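Local coordinates for protein uncharacterized oxidoreductase yvaA (Bacillus subtilis subsp. subtilis, PDB 3GDO) that catalyses the reversible NADPH-dependent reduction of scyllo-inosose to scyllo-inositol and cannot use NADH in place of NADPH, at residues A198-Q203 against F213-D218. Residues are numbered along the deposited sequence; the frame is centred on the assembly and turned at random.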
ATOM      1  N   ALA B 198      -3.749  11.501  -6.027  1.00 32.22           N
ATOM      2  CA  ALA B 198      -4.732  10.878  -5.129  1.00 32.51           C
ATOM      3  C   ALA B 198      -5.949  10.337  -5.849  1.00 33.15           C
ATOM      4  O   ALA B 198      -6.338  10.837  -6.905  1.00 31.80           O
ATOM      5  CB  ALA B 198      -5.164  11.888  -4.044  1.00 30.78           C
ATOM      6  N   ASN B 199      -6.563   9.330  -5.226  1.00 32.93           N
ATOM      7  CA  ASN B 199      -7.887   8.878  -5.590  1.00 33.42           C
ATOM      8  C   ASN B 199      -8.741   8.976  -4.327  1.00 34.12           C
ATOM      9  O   ASN B 199      -8.394   8.436  -3.256  1.00 33.51           O
ATOM     10  CB  ASN B 199      -7.838   7.453  -6.168  1.00 33.12           C
ATOM     11  CG  ASN B 199      -9.208   6.957  -6.642  1.00 36.94           C
ATOM     12  OD1 ASN B 199     -10.000   7.724  -7.216  1.00 36.83           O
ATOM     13  ND2 ASN B 199      -9.505   5.673  -6.383  1.00 37.34           N
ATOM     14  N   VAL B 200      -9.851   9.693  -4.429  1.00 34.26           N
ATOM     15  CA  VAL B 200     -10.700   9.916  -3.268  1.00 35.62           C
ATOM     16  C   VAL B 200     -12.126   9.595  -3.760  1.00 36.65           C
ATOM     17  O   VAL B 200     -12.587  10.172  -4.755  1.00 36.62           O
ATOM     18  CB  VAL B 200     -10.507  11.380  -2.720  1.00 35.96           C
ATOM     19  CG1 VAL B 200     -11.397  11.686  -1.567  1.00 37.03           C
ATOM     20  CG2 VAL B 200      -9.029  11.621  -2.291  1.00 35.56           C
ATOM     21  N   MET B 201     -12.777   8.635  -3.109  1.00 36.76           N
ATOM     22  CA  MET B 201     -14.052   8.118  -3.590  1.00 37.41           C
ATOM     23  C   MET B 201     -14.912   7.553  -2.479  1.00 38.15           C
ATOM     24  O   MET B 201     -14.506   7.441  -1.299  1.00 37.65           O
ATOM     25  CB  MET B 201     -13.875   7.060  -4.723  1.00 37.65           C
ATOM     26  CG  MET B 201     -13.361   5.627  -4.289  1.00 37.51           C
ATOM     27  SD  MET B 201     -13.196   4.316  -5.588  1.00 39.90           S
ATOM     28  CE  MET B 201     -12.480   5.139  -6.916  1.00 33.79           C
ATOM     29  N   ALA B 202     -16.122   7.201  -2.908  1.00 39.47           N
ATOM     30  CA  ALA B 202     -17.109   6.448  -2.145  1.00 40.71           C
ATOM     31  C   ALA B 202     -17.212   5.044  -2.769  1.00 41.29           C
ATOM     32  O   ALA B 202     -17.769   4.868  -3.847  1.00 41.85           O
ATOM     33  CB  ALA B 202     -18.434   7.162  -2.206  1.00 40.03           C
ATOM     34  N   GLN B 203     -16.642   4.057  -2.092  1.00 42.30           N
ATOM     35  CA  GLN B 203     -16.824   2.662  -2.447  1.00 42.73           C
ATOM     36  C   GLN B 203     -18.176   2.062  -2.090  1.00 43.69           C
ATOM     37  O   GLN B 203     -18.660   1.177  -2.785  1.00 43.63           O
ATOM     38  CB  GLN B 203     -15.758   1.814  -1.769  1.00 42.25           C
ATOM     39  CG  GLN B 203     -14.647   1.473  -2.690  1.00 39.45           C
ATOM     40  CD  GLN B 203     -13.546   0.681  -2.023  1.00 35.52           C
ATOM     41  OE1 GLN B 203     -13.400   0.671  -0.788  1.00 34.27           O
ATOM     42  NE2 GLN B 203     -12.753   0.020  -2.846  1.00 32.79           N
ATOM     43  N   PHE B 213      -9.758   6.623   0.414  1.00 28.65           N
ATOM     44  CA  PHE B 213      -8.733   7.511  -0.122  1.00 27.77           C
ATOM     45  C   PHE B 213      -7.417   6.773  -0.230  1.00 27.87           C
ATOM     46  O   PHE B 213      -7.055   5.915   0.624  1.00 27.13           O
ATOM     47  CB  PHE B 213      -8.577   8.796   0.747  1.00 27.73           C
ATOM     48  CG  PHE B 213      -8.109   8.519   2.149  1.00 27.05           C
ATOM     49  CD1 PHE B 213      -6.741   8.356   2.429  1.00 27.85           C
ATOM     50  CD2 PHE B 213      -9.014   8.387   3.182  1.00 23.89           C
ATOM     51  CE1 PHE B 213      -6.315   8.058   3.714  1.00 25.68           C
ATOM     52  CE2 PHE B 213      -8.598   8.068   4.455  1.00 26.56           C
ATOM     53  CZ  PHE B 213      -7.236   7.932   4.731  1.00 25.87           C
ATOM     54  N   HIS B 214      -6.692   7.140  -1.265  1.00 26.51           N
ATOM     55  CA  HIS B 214      -5.340   6.677  -1.469  1.00 27.44           C
ATOM     56  C   HIS B 214      -4.494   7.886  -1.930  1.00 27.73           C
ATOM     57  O   HIS B 214      -4.700   8.413  -3.023  1.00 28.20           O
ATOM     58  CB  HIS B 214      -5.330   5.596  -2.565  1.00 26.98           C
ATOM     59  CG  HIS B 214      -4.039   4.869  -2.624  1.00 29.53           C
ATOM     60  ND1 HIS B 214      -2.907   5.407  -3.221  1.00 30.47           N
ATOM     61  CD2 HIS B 214      -3.657   3.694  -2.058  1.00 29.19           C
ATOM     62  CE1 HIS B 214      -1.900   4.559  -3.063  1.00 32.47           C
ATOM     63  NE2 HIS B 214      -2.324   3.522  -2.351  1.00 28.71           N
ATOM     64  N   LEU B 215      -3.572   8.344  -1.107  1.00 28.23           N
ATOM     65  CA  LEU B 215      -2.777   9.518  -1.473  1.00 28.62           C
ATOM     66  C   LEU B 215      -1.307   9.167  -1.597  1.00 29.35           C
ATOM     67  O   LEU B 215      -0.777   8.419  -0.773  1.00 28.88           O
ATOM     68  CB  LEU B 215      -2.902  10.604  -0.380  1.00 29.06           C
ATOM     69  CG  LEU B 215      -4.024  11.638  -0.382  1.00 28.51           C
ATOM     70  CD1 LEU B 215      -5.409  10.971  -0.315  1.00 30.47           C
ATOM     71  CD2 LEU B 215      -3.813  12.539   0.834  1.00 29.61           C
ATOM     72  N   THR B 216      -0.656   9.718  -2.609  1.00 29.11           N
ATOM     73  CA  THR B 216       0.795   9.663  -2.699  1.00 32.16           C
ATOM     74  C   THR B 216       1.354  11.083  -2.521  1.00 32.19           C
ATOM     75  O   THR B 216       1.018  11.999  -3.322  1.00 32.91           O
ATOM     76  CB  THR B 216       1.272   9.093  -4.070  1.00 32.29           C
ATOM     77  OG1 THR B 216       0.753   7.760  -4.252  1.00 34.48           O
ATOM     78  CG2 THR B 216       2.809   9.087  -4.161  1.00 33.01           C
ATOM     79  N   LEU B 217       2.168  11.261  -1.495  1.00 30.91           N
ATOM     80  CA  LEU B 217       2.934  12.517  -1.299  1.00 32.66           C
ATOM     81  C   LEU B 217       4.368  12.381  -1.791  1.00 32.70           C
ATOM     82  O   LEU B 217       5.153  11.548  -1.288  1.00 31.11           O
ATOM     83  CB  LEU B 217       2.899  13.002   0.155  1.00 31.98           C
ATOM     84  CG  LEU B 217       1.622  13.679   0.677  1.00 32.90           C
ATOM     85  CD1 LEU B 217       0.366  12.839   0.524  1.00 31.95           C
ATOM     86  CD2 LEU B 217       1.778  14.073   2.168  1.00 31.60           C
ATOM     87  N   ASP B 218       4.673  13.192  -2.808  1.00 32.91           N
ATOM     88  CA  ASP B 218       5.894  13.056  -3.569  1.00 34.97           C
ATOM     89  C   ASP B 218       6.983  13.887  -2.892  1.00 35.46           C
ATOM     90  O   ASP B 218       6.916  15.120  -2.886  1.00 35.12           O
ATOM     91  CB  ASP B 218       5.645  13.503  -5.034  1.00 35.42           C
ATOM     92  CG  ASP B 218       6.917  13.441  -5.925  1.00 37.28           C
ATOM     93  OD1 ASP B 218       7.975  12.902  -5.512  1.00 34.76           O
ATOM     94  OD2 ASP B 218       6.838  13.954  -7.066  1.00 39.09           O
TER
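L215 leans its isobutyl group over the gap to the neighbouring strand, into the hollow between A198 and V200. Its CG stands anti to its own carbonyl carbon (chi1 -87°), and CD1 reaches over the notch between A198 CB and V200 CG2. A198 CB lies 3.8 Å from L215 CG; alanine suits this place because a short side chain leaves room for the branched residue directly across. Beside it, V200 CG2 meets L215 CD1 at 4.2 Å, the two side chains crossing obliquely. V200 CG2 also rests against F213 CB, but only the root of that phenylalanine takes part: chi1 of 63° puts CG between the backbone N and the carbonyl carbon, and the ring leads away from the 198-203 segment, where F213 packs on T174. Helices 174-190 and 323-342 cover this apolar face, L175 touching both V200 and L215, and A336 both A198 and L215.

Between the non-hydrogen-bonded pairs A198-L215 and V200-F213, N199 and H214 form a hydrogen-bonded pair. N199 N donates to H214 O at 3.0 Å, and H214 N returns a bond to N199 O at 2.9 Å. Both side chains turn to the face opposite the leucine, where N199 packs on Q223 of the second subunit and the H214 ring meets H214 and packs on I225 of that chain. This is an antiparallel beta hairpin within the C-terminal alpha/beta domain of a Gfo/Idh/MocA oxidoreductase, one sheet face packed on helices and the other on the partner subunit.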